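Local coordinates for acyl-[acyl-carrier-protein]--UDP-N-acetylglucosamine O-acyltransferase (Helicobacter pylori, PDB 1J2Z) that transfers a (3R)-hydroxyacyl chain from acyl carrier protein to UDP-N-acetylglucosamine, the first step on the pathway to lipid IV(A) and lipid A, at residues A[125-130]-A[143-148]; A[158-163]-A[248-253]; A[188-193]-A[254-259]. All blocks are in the same frame, centred on the assembly; numbering follows the deposited sequence.

Contact 1: A[125-130]-A[143-148]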
loop_
_atom_site.group_PDB
_atom_site.type_symbol
_atom_site.label_atom_id
_atom_site.label_comp_id
_atom_site.label_asym_id
_atom_site.label_seq_id
_atom_site.Cartn_x
_atom_site.Cartn_y
_atom_site.Cartn_z
ATOM N N ILE A 125 -9.175 8.090 17.024
ATOM C CA ILE A 125 -9.704 8.857 15.909
ATOM C C ILE A 125 -11.053 9.405 16.349
ATOM O O ILE A 125 -11.837 8.693 16.981
ATOM C CB ILE A 125 -9.889 7.965 14.660
ATOM C CG1 ILE A 125 -8.524 7.473 14.169
ATOM C CG2 ILE A 125 -10.608 8.739 13.563
ATOM C CD1 ILE A 125 -8.603 6.478 13.026
ATOM N N GLY A 126 -11.314 10.667 16.021
ATOM C CA GLY A 126 -12.570 11.294 16.395
ATOM C C GLY A 126 -13.719 11.010 15.442
ATOM O O GLY A 126 -13.959 9.860 15.065
ATOM N N SER A 127 -14.432 12.064 15.052
ATOM C CA SER A 127 -15.577 11.934 14.154
ATOM C C SER A 127 -15.445 12.809 12.905
ATOM O O SER A 127 -14.665 13.757 12.884
ATOM C CB SER A 127 -16.862 12.305 14.902
ATOM O OG SER A 127 -17.105 11.421 15.987
ATOM N N HIS A 128 -16.217 12.479 11.873
ATOM C CA HIS A 128 -16.213 13.226 10.614
ATOM C C HIS A 128 -14.855 13.246 9.924
ATOM O O HIS A 128 -14.535 14.189 9.208
ATOM C CB HIS A 128 -16.677 14.667 10.857
ATOM C CG HIS A 128 -18.043 14.763 11.462
ATOM N ND1 HIS A 128 -19.192 14.491 10.751
ATOM C CD2 HIS A 128 -18.438 15.049 12.724
ATOM C CE1 HIS A 128 -20.236 14.602 11.551
ATOM N NE2 HIS A 128 -19.806 14.939 12.754
ATOM N N CYS A 129 -14.057 12.204 10.134
ATOM C CA CYS A 129 -12.738 12.128 9.516
ATOM C C CYS A 129 -12.748 11.290 8.248
ATOM O O CYS A 129 -13.637 10.463 8.036
ATOM C CB CYS A 129 -11.724 11.518 10.486
ATOM S SG CYS A 129 -11.310 12.545 11.909
ATOM N N ILE A 130 -11.743 11.505 7.409
ATOM C CA ILE A 130 -11.609 10.746 6.181
ATOM C C ILE A 130 -10.147 10.357 5.989
ATOM O O ILE A 130 -9.271 11.220 5.911
ATOM C CB ILE A 130 -12.080 11.556 4.951
ATOM C CG1 ILE A 130 -13.586 11.810 5.036
ATOM C CG2 ILE A 130 -11.752 10.794 3.675
ATOM C CD1 ILE A 130 -14.115 12.710 3.931
ATOM N N ILE A 143 -6.109 11.644 16.545
ATOM C CA ILE A 143 -6.644 12.418 15.432
ATOM C C ILE A 143 -7.962 13.068 15.852
ATOM O O ILE A 143 -8.888 12.380 16.274
ATOM C CB ILE A 143 -6.872 11.499 14.209
ATOM C CG1 ILE A 143 -5.521 10.959 13.726
ATOM C CG2 ILE A 143 -7.590 12.254 13.095
ATOM C CD1 ILE A 143 -5.613 9.969 12.588
ATOM N N GLY A 144 -8.035 14.391 15.732
ATOM C CA GLY A 144 -9.236 15.113 16.122
ATOM C C GLY A 144 -10.374 14.998 15.128
ATOM O O GLY A 144 -10.287 14.238 14.161
ATOM N N ASP A 145 -11.452 15.740 15.363
ATOM C CA ASP A 145 -12.600 15.700 14.462
ATOM C C ASP A 145 -12.312 16.457 13.172
ATOM O O ASP A 145 -11.437 17.324 13.125
ATOM C CB ASP A 145 -13.843 16.308 15.125
ATOM C CG ASP A 145 -14.254 15.577 16.388
ATOM O OD1 ASP A 145 -13.974 14.363 16.505
ATOM O OD2 ASP A 145 -14.873 16.218 17.263
ATOM N N TYR A 146 -13.053 16.117 12.124
ATOM C CA TYR A 146 -12.916 16.767 10.823
ATOM C C TYR A 146 -11.503 16.794 10.255
ATOM O O TYR A 146 -11.043 17.823 9.758
ATOM C CB TYR A 146 -13.455 18.201 10.887
ATOM C CG TYR A 146 -14.888 18.286 11.352
ATOM C CD1 TYR A 146 -15.192 18.405 12.706
ATOM C CD2 TYR A 146 -15.942 18.204 10.443
ATOM C CE1 TYR A 146 -16.514 18.438 13.147
ATOM C CE2 TYR A 146 -17.267 18.235 10.875
ATOM C CZ TYR A 146 -17.543 18.352 12.229
ATOM O OH TYR A 146 -18.848 18.374 12.664
ATOM N N VAL A 147 -10.813 15.663 10.324
ATOM C CA VAL A 147 -9.470 15.580 9.776
ATOM C C VAL A 147 -9.486 14.740 8.506
ATOM O O VAL A 147 -10.117 13.677 8.454
ATOM C CB VAL A 147 -8.483 14.947 10.784
ATOM C CG1 VAL A 147 -7.134 14.671 10.108
ATOM C CG2 VAL A 147 -8.287 15.880 11.968
ATOM N N ASN A 148 -8.815 15.237 7.473
ATOM C CA ASN A 148 -8.713 14.515 6.212
ATOM C C ASN A 148 -7.252 14.169 5.984
ATOM O O ASN A 148 -6.385 15.032 6.093
ATOM C CB ASN A 148 -9.219 15.361 5.039
ATOM C CG ASN A 148 -10.732 15.454 4.995
ATOM O OD1 ASN A 148 -11.310 15.831 3.980
ATOM N ND2 ASN A 148 -11.378 15.116 6.100
HETATM O O HOH W 1 -15.512 13.015 18.326
HETATM O O HOH W 2 -14.026 15.463 6.821
#

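Contact 2: A[158-163]-A[248-253]. With SOG (octyl 1-thio-beta-D-glucopyranoside), chain B.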
loop_
_atom_site.group_PDB
_atom_site.type_symbol
_atom_site.label_atom_id
_atom_site.label_comp_id
_atom_site.label_asym_id
_atom_site.label_seq_id
_atom_site.Cartn_x
_atom_site.Cartn_y
_atom_site.Cartn_z
ATOM N N PHE A 158 2.868 8.292 18.227
ATOM C CA PHE A 158 2.632 9.404 19.142
ATOM C C PHE A 158 2.304 10.747 18.510
ATOM O O PHE A 158 2.194 11.747 19.212
ATOM C CB PHE A 158 3.821 9.567 20.102
ATOM C CG PHE A 158 3.978 8.425 21.062
ATOM C CD1 PHE A 158 4.921 7.433 20.836
ATOM C CD2 PHE A 158 3.139 8.316 22.167
ATOM C CE1 PHE A 158 5.029 6.343 21.697
ATOM C CE2 PHE A 158 3.235 7.233 23.033
ATOM C CZ PHE A 158 4.181 6.243 22.798
ATOM N N VAL A 159 2.141 10.784 17.193
ATOM C CA VAL A 159 1.807 12.046 16.547
ATOM C C VAL A 159 0.365 12.415 16.875
ATOM O O VAL A 159 -0.495 11.541 17.007
ATOM C CB VAL A 159 1.968 11.964 15.014
ATOM C CG1 VAL A 159 1.253 13.140 14.344
ATOM C CG2 VAL A 159 3.446 11.987 14.653
ATOM N N ARG A 160 0.102 13.709 17.020
ATOM C CA ARG A 160 -1.250 14.167 17.313
ATOM C C ARG A 160 -1.686 15.182 16.268
ATOM O O ARG A 160 -0.971 16.140 15.994
ATOM C CB ARG A 160 -1.318 14.806 18.701
ATOM C CG ARG A 160 -0.944 13.883 19.860
ATOM C CD ARG A 160 -1.042 14.644 21.177
ATOM N NE ARG A 160 -0.347 15.922 21.077
ATOM C CZ ARG A 160 -0.753 17.045 21.661
ATOM N NH1 ARG A 160 -1.857 17.053 22.397
ATOM N NH2 ARG A 160 -0.062 18.164 21.493
ATOM N N ILE A 161 -2.851 14.959 15.675
ATOM C CA ILE A 161 -3.384 15.876 14.675
ATOM C C ILE A 161 -4.664 16.454 15.262
ATOM O O ILE A 161 -5.605 15.717 15.570
ATOM C CB ILE A 161 -3.700 15.144 13.357
ATOM C CG1 ILE A 161 -2.425 14.494 12.819
ATOM C CG2 ILE A 161 -4.268 16.123 12.333
ATOM C CD1 ILE A 161 -2.678 13.507 11.694
ATOM N N ALA A 162 -4.692 17.773 15.426
ATOM C CA ALA A 162 -5.850 18.437 16.009
ATOM C C ALA A 162 -7.018 18.549 15.044
ATOM O O ALA A 162 -6.922 18.173 13.874
ATOM C CB ALA A 162 -5.449 19.825 16.521
ATOM N N LYS A 163 -8.123 19.075 15.558
ATOM C CA LYS A 163 -9.353 19.259 14.799
ATOM C C LYS A 163 -9.202 20.079 13.520
ATOM O O LYS A 163 -8.396 21.002 13.450
ATOM C CB LYS A 163 -10.399 19.927 15.698
ATOM C CG LYS A 163 -11.697 20.312 15.001
ATOM C CD LYS A 163 -12.582 21.123 15.950
ATOM C CE LYS A 163 -13.946 21.412 15.346
ATOM N NZ LYS A 163 -14.784 22.235 16.268
ATOM N N ILE A 248 -0.657 22.943 21.724
ATOM C CA ILE A 248 0.767 23.170 21.524
ATOM C C ILE A 248 1.608 22.873 22.760
ATOM O O ILE A 248 2.619 22.178 22.672
ATOM C CB ILE A 248 1.025 24.628 21.076
ATOM C CG1 ILE A 248 0.491 24.829 19.658
ATOM C CG2 ILE A 248 2.510 24.951 21.149
ATOM C CD1 ILE A 248 0.527 26.278 19.179
ATOM N N LEU A 249 1.198 23.398 23.909
ATOM C CA LEU A 249 1.946 23.180 25.144
ATOM C C LEU A 249 1.935 21.723 25.600
ATOM O O LEU A 249 2.805 21.306 26.359
ATOM C CB LEU A 249 1.402 24.072 26.267
ATOM C CG LEU A 249 1.474 25.589 26.068
ATOM C CD1 LEU A 249 0.943 26.289 27.312
ATOM C CD2 LEU A 249 2.907 26.017 25.795
ATOM N N GLU A 250 0.961 20.946 25.134
ATOM C CA GLU A 250 0.870 19.539 25.517
ATOM C C GLU A 250 1.640 18.605 24.588
ATOM O O GLU A 250 1.770 17.412 24.867
ATOM C CB GLU A 250 -0.595 19.097 25.563
ATOM C CG GLU A 250 -1.367 19.635 26.753
ATOM C CD GLU A 250 -2.839 19.278 26.692
ATOM O OE1 GLU A 250 -3.155 18.087 26.483
ATOM O OE2 GLU A 250 -3.681 20.185 26.857
ATOM N N SER A 251 2.157 19.149 23.492
ATOM C CA SER A 251 2.896 18.352 22.515
ATOM C C SER A 251 4.078 17.560 23.077
ATOM O O SER A 251 4.879 18.083 23.850
ATOM C CB SER A 251 3.392 19.252 21.386
ATOM O OG SER A 251 4.089 18.493 20.421
ATOM N N SER A 252 4.183 16.297 22.665
ATOM C CA SER A 252 5.264 15.415 23.096
ATOM C C SER A 252 6.345 15.329 22.029
ATOM O O SER A 252 7.537 15.434 22.320
ATOM C CB SER A 252 4.732 14.004 23.372
ATOM O OG SER A 252 4.055 13.937 24.613
ATOM N N ARG A 253 5.923 15.133 20.786
ATOM C CA ARG A 253 6.865 15.024 19.682
ATOM C C ARG A 253 7.253 16.381 19.127
ATOM O O ARG A 253 8.143 16.481 18.289
ATOM C CB ARG A 253 6.265 14.167 18.567
ATOM C CG ARG A 253 5.844 12.792 19.038
ATOM C CD ARG A 253 6.109 11.757 17.982
ATOM N NE ARG A 253 7.525 11.714 17.639
ATOM C CZ ARG A 253 8.047 10.886 16.743
ATOM N NH1 ARG A 253 7.267 10.027 16.099
ATOM N NH2 ARG A 253 9.349 10.918 16.490
HETATM C C1 SOG B . 4.456 0.528 15.031
HETATM C C2 SOG B . 3.597 -0.310 16.010
HETATM C C3 SOG B . 2.943 -1.473 15.251
HETATM C C4 SOG B . 2.067 -0.882 14.141
HETATM C C5 SOG B . 2.957 -0.046 13.185
HETATM C C6 SOG B . 2.121 0.581 12.078
HETATM C "C1'" SOG B . 6.362 1.975 15.224
HETATM C "C2'" SOG B . 6.317 3.420 14.767
HETATM C "C3'" SOG B . 7.665 4.093 14.947
HETATM C "C4'" SOG B . 7.627 5.545 14.494
HETATM C "C5'" SOG B . 8.982 6.214 14.679
HETATM C "C6'" SOG B . 8.979 7.614 14.101
HETATM C "C7'" SOG B . 10.318 8.291 14.275
HETATM C "C8'" SOG B . 10.285 9.682 13.688
HETATM S S1 SOG B . 5.061 1.634 15.718
HETATM O O2 SOG B . 4.410 -0.815 17.062
HETATM O O3 SOG B . 2.148 -2.238 16.134
HETATM O O4 SOG B . 1.432 -1.925 13.422
HETATM O O5 SOG B . 3.613 1.009 13.945
HETATM O O6 SOG B . 1.949 -0.343 11.020
HETATM O O HOH W 3 3.054 14.562 20.456
#

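Contact 3: A[188-193]-A[254-259]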
loop_
_atom_site.group_PDB
_atom_site.type_symbol
_atom_site.label_atom_id
_atom_site.label_comp_id
_atom_site.label_asym_id
_atom_site.label_seq_id
_atom_site.Cartn_x
_atom_site.Cartn_y
_atom_site.Cartn_z
ATOM N N ALA A 188 6.709 15.960 6.492
ATOM C CA ALA A 188 5.597 16.906 6.532
ATOM C C ALA A 188 5.768 18.172 7.371
ATOM O O ALA A 188 6.343 18.141 8.459
ATOM C CB ALA A 188 4.331 16.173 6.964
ATOM N N PHE A 189 5.240 19.277 6.847
ATOM C CA PHE A 189 5.284 20.582 7.509
ATOM C C PHE A 189 3.982 21.333 7.216
ATOM O O PHE A 189 3.255 20.979 6.286
ATOM C CB PHE A 189 6.481 21.394 7.000
ATOM C CG PHE A 189 6.467 21.627 5.513
ATOM C CD1 PHE A 189 5.679 22.631 4.957
ATOM C CD2 PHE A 189 7.218 20.820 4.664
ATOM C CE1 PHE A 189 5.638 22.826 3.574
ATOM C CE2 PHE A 189 7.184 21.006 3.280
ATOM C CZ PHE A 189 6.392 22.012 2.735
ATOM N N ILE A 190 3.692 22.367 8.002
ATOM C CA ILE A 190 2.471 23.152 7.823
ATOM C C ILE A 190 2.600 24.154 6.678
ATOM O O ILE A 190 3.511 24.977 6.666
ATOM C CB ILE A 190 2.110 23.907 9.126
ATOM C CG1 ILE A 190 1.910 22.898 10.264
ATOM C CG2 ILE A 190 0.847 24.737 8.919
ATOM C CD1 ILE A 190 1.718 23.530 11.624
ATOM N N ARG A 191 1.674 24.083 5.724
ATOM C CA ARG A 191 1.690 24.966 4.559
ATOM C C ARG A 191 0.666 26.086 4.615
ATOM O O ARG A 191 0.609 26.922 3.714
ATOM C CB ARG A 191 1.449 24.160 3.281
ATOM C CG ARG A 191 2.555 23.194 2.929
ATOM C CD ARG A 191 2.195 22.319 1.728
ATOM N NE ARG A 191 1.907 23.083 0.514
ATOM C CZ ARG A 191 0.725 23.620 0.219
ATOM N NH1 ARG A 191 -0.303 23.481 1.046
ATOM N NH2 ARG A 191 0.569 24.293 -0.912
ATOM N N GLY A 192 -0.150 26.100 5.659
ATOM C CA GLY A 192 -1.160 27.133 5.778
ATOM C C GLY A 192 -2.357 26.628 6.549
ATOM O O GLY A 192 -2.246 25.661 7.306
ATOM N N LEU A 193 -3.504 27.269 6.362
ATOM C CA LEU A 193 -4.712 26.862 7.068
ATOM C C LEU A 193 -5.715 26.132 6.186
ATOM O O LEU A 193 -5.759 26.329 4.972
ATOM C CB LEU A 193 -5.390 28.076 7.705
ATOM C CG LEU A 193 -4.591 28.857 8.754
ATOM C CD1 LEU A 193 -5.516 29.856 9.446
ATOM C CD2 LEU A 193 -3.993 27.900 9.776
ATOM N N GLY A 254 6.588 17.425 19.608
ATOM C CA GLY A 254 6.875 18.761 19.125
ATOM C C GLY A 254 5.901 19.102 18.016
ATOM O O GLY A 254 5.282 18.213 17.434
ATOM N N VAL A 255 5.759 20.387 17.722
ATOM C CA VAL A 255 4.847 20.833 16.682
ATOM C C VAL A 255 5.544 20.888 15.331
ATOM O O VAL A 255 6.730 21.204 15.247
ATOM C CB VAL A 255 4.277 22.217 17.025
ATOM C CG1 VAL A 255 3.434 22.738 15.880
ATOM C CG2 VAL A 255 3.443 22.116 18.290
ATOM N N ALA A 256 4.798 20.577 14.279
ATOM C CA ALA A 256 5.339 20.576 12.927
ATOM C C ALA A 256 5.867 21.943 12.509
ATOM O O ALA A 256 5.496 22.971 13.074
ATOM C CB ALA A 256 4.276 20.110 11.945
ATOM N N TYR A 257 6.739 21.931 11.508
ATOM C CA TYR A 257 7.352 23.136 10.961
ATOM C C TYR A 257 6.275 23.977 10.272
ATOM O O TYR A 257 5.337 23.434 9.692
ATOM C CB TYR A 257 8.415 22.727 9.937
ATOM C CG TYR A 257 9.441 23.785 9.609
ATOM C CD1 TYR A 257 10.709 23.752 10.188
ATOM C CD2 TYR A 257 9.155 24.807 8.705
ATOM C CE1 TYR A 257 11.671 24.707 9.873
ATOM C CE2 TYR A 257 10.109 25.770 8.383
ATOM C CZ TYR A 257 11.365 25.713 8.969
ATOM O OH TYR A 257 12.314 26.657 8.650
ATOM N N LYS A 258 6.408 25.296 10.329
ATOM C CA LYS A 258 5.433 26.175 9.693
ATOM C C LYS A 258 5.943 26.664 8.335
ATOM O O LYS A 258 6.084 25.876 7.399
ATOM C CB LYS A 258 5.125 27.365 10.605
ATOM C CG LYS A 258 4.160 28.393 10.023
ATOM C CD LYS A 258 2.772 27.826 9.783
ATOM C CE LYS A 258 1.854 28.901 9.214
ATOM N NZ LYS A 258 0.447 28.441 9.059
ATOM N N SER A 259 6.227 27.959 8.233
ATOM C CA SER A 259 6.712 28.544 6.986
ATOM C C SER A 259 7.258 29.947 7.225
ATOM O O SER A 259 7.570 30.671 6.279
ATOM C CB SER A 259 5.583 28.611 5.951
ATOM O OG SER A 259 5.161 27.316 5.551
#

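Contact 1: A[125-130]-A[143-148]
His-128 and Tyr-146 share nearly equal chi1 values (-58° and -56°), which put CG of each beside its backbone N and anti to the carbonyl carbon. The two side chains lie side by side and point the same way. The ring planes are only 10° apart, with centroids separated by 4.6 Å, and are displaced until little of one ring lies over the other. The closer fit is a CH-pi contact: His-128 CB sits over the Tyr-146 face, 3.8 Å from the ring centroid, while Tyr-146 OH lies over the rim of the imidazole.

The corners themselves are stitched by main-chain bonds: Tyr-146 N gives to Ser-127 O at 3.0 Å, and Ile-130 N to Val-147 O at 2.9 Å. Asp-145 brings its carboxylate to the earlier turn, where OD1 takes the Ser-127 N-H at 2.8 Å from above the carboxylate plane. A water donates to the same OD1 and also reaches Ser-127 OG, which pairs with Asp-109 N of the preceding coil. On the inner side Ile-125 CG1 and Ile-143 CD1 pack 4.1 Å apart.

Equivalent positions eighteen residues apart thus stack as successive corners of the left-handed beta-helix. Outside, Tyr-146 also meets Arg-197 and Leu-201 of helix 195-201. Chemically, Asp-145 OD1 gathers one N-H from the other coil and one water proton; Val-147 O takes Ile-130 N across the contact and Asn-148 ND2 from its own coil. A second water, donating to His-128 O and accepting from Asn-148 ND2, adds another coil-to-coil link, while the isoleucines keep the interior apolar.

Contact 2: A[158-163]-A[248-253]
At the end of one face of the left-handed beta-helix, Arg-160, on strand 160-161, and Phe-158, just before it, meet the chain leaving helix 239-250. Arg-160 brings its guanidinium tip against the backbone there: NH2 is 3.1 Å from Ser-251 CA, and NH1 is 4.0 Å from Glu-250 CB. A bend at chi3 (-49°) places NE, which forms a salt bridge with Asp-176; NH2 bonds to Phe-247 O, and the Phe-247 ring gives a cation-pi contact. Glu-250 OE1, 4.4 Å from Arg-160 NH1, is beyond salt-bridge range. Ser-251 OG bonds to the same Asp-176 oxygen as Arg-160 NE.

Farther along, Arg-253 lays its CD alongside Phe-158 CB at 3.8 Å. A water accepts from Arg-253 N at 2.9 Å and lies 3.2 Å from Phe-158 O, to which it appears to donate. The Arg-253 guanidinium, held by NH1 to Gln-157 O, has NH2 3.2 Å from C8' of an octyl thioglucoside assigned to chain B, which approaches at the group's edge.

The segments thus touch directly by packing, whereas their polar links are indirect, through Asp-176, Phe-247 O and water; Arg-253 borders the pocket, its charged end beside a detergent tail.

Contact 3: A[188-193]-A[254-259]
Ile-190 is gripped closely by Ala-256, Tyr-257 and Lys-258, whereas the outer side chains of Phe-189 and Tyr-257 turn away from the contact. The one backbone bond between the segments is Ile-190 N to Tyr-257 O, short at 2.6 Å and fairly straight, with 163° at the hydrogen. The same carbonyl oxygen lies 3.3 Å from Ile-190 CB, and Ile-190 CG1 rests on Ala-256 CB at 4.0 Å.

Lys-258 closes the other flank of the isoleucine. A bend at chi2 (64°) swings its CD toward Ile-190, and both CD and NZ of Lys-258 end 3.7 Å from Ile-190 CG2. The amine therefore stays beside the isoleucine while also coming 3.9 Å from Gly-192 CA, at the corner of the chain. One point looks strained: Ile-190 O and Lys-258 O, both acceptors, stand 2.8 Å apart. Ser-259, although exposed, is directed toward the strand, and its OG approaches Ile-190 O to 3.1 Å.

The loose side begins where Phe-189 CB and Tyr-257 CB touch at 3.8 Å. Past the two CB atoms the rings diverge. Phe-189 holds CG between its backbone N and carbonyl carbon (chi1 59°); most of its ring heads outward, with CD1 staying near Lys-258 O. Tyr-257 is exposed, and Arg-191 points outward to a salt bridge with Glu-184.

Within the fold, strand 189-191 is an outermost strand of its sheet within the chain, antiparallel to strand 181-184, and the tail of the chain lies against it without forming a regular strand. Ile-190 also meets Cys-181, Pro-178 and Phe-218, Lys-258 shares Phe-218, and Leu-193 packs onto helix 204-217.

In the fold
The three contacts run in order along the beta-helix toward its C-terminal helices. Contacts 1 and 2 have centres 14 Å apart and share a boundary, with a probable hydrogen bond from Gly-144 N to Ile-161 O at 2.8 Å. Contacts 2 and 3 are 12 Å apart between centres and meet through Ile-248 CG2 and Val-255 CG2; their segments alternate in sequence. Contacts 1 and 3 do not touch: centres are 18 Å and nearest atoms about 10 Å apart. Contact 2 alone includes a detergent-pocket residue, Arg-253, and its Phe-158 stacks on His-140, a substrate-binding residue inferred by similarity. In contact 1 the Ile-130 side chain is about 9 Å from a bound octyl thioglucoside; contact 3 lies away from the annotated sites.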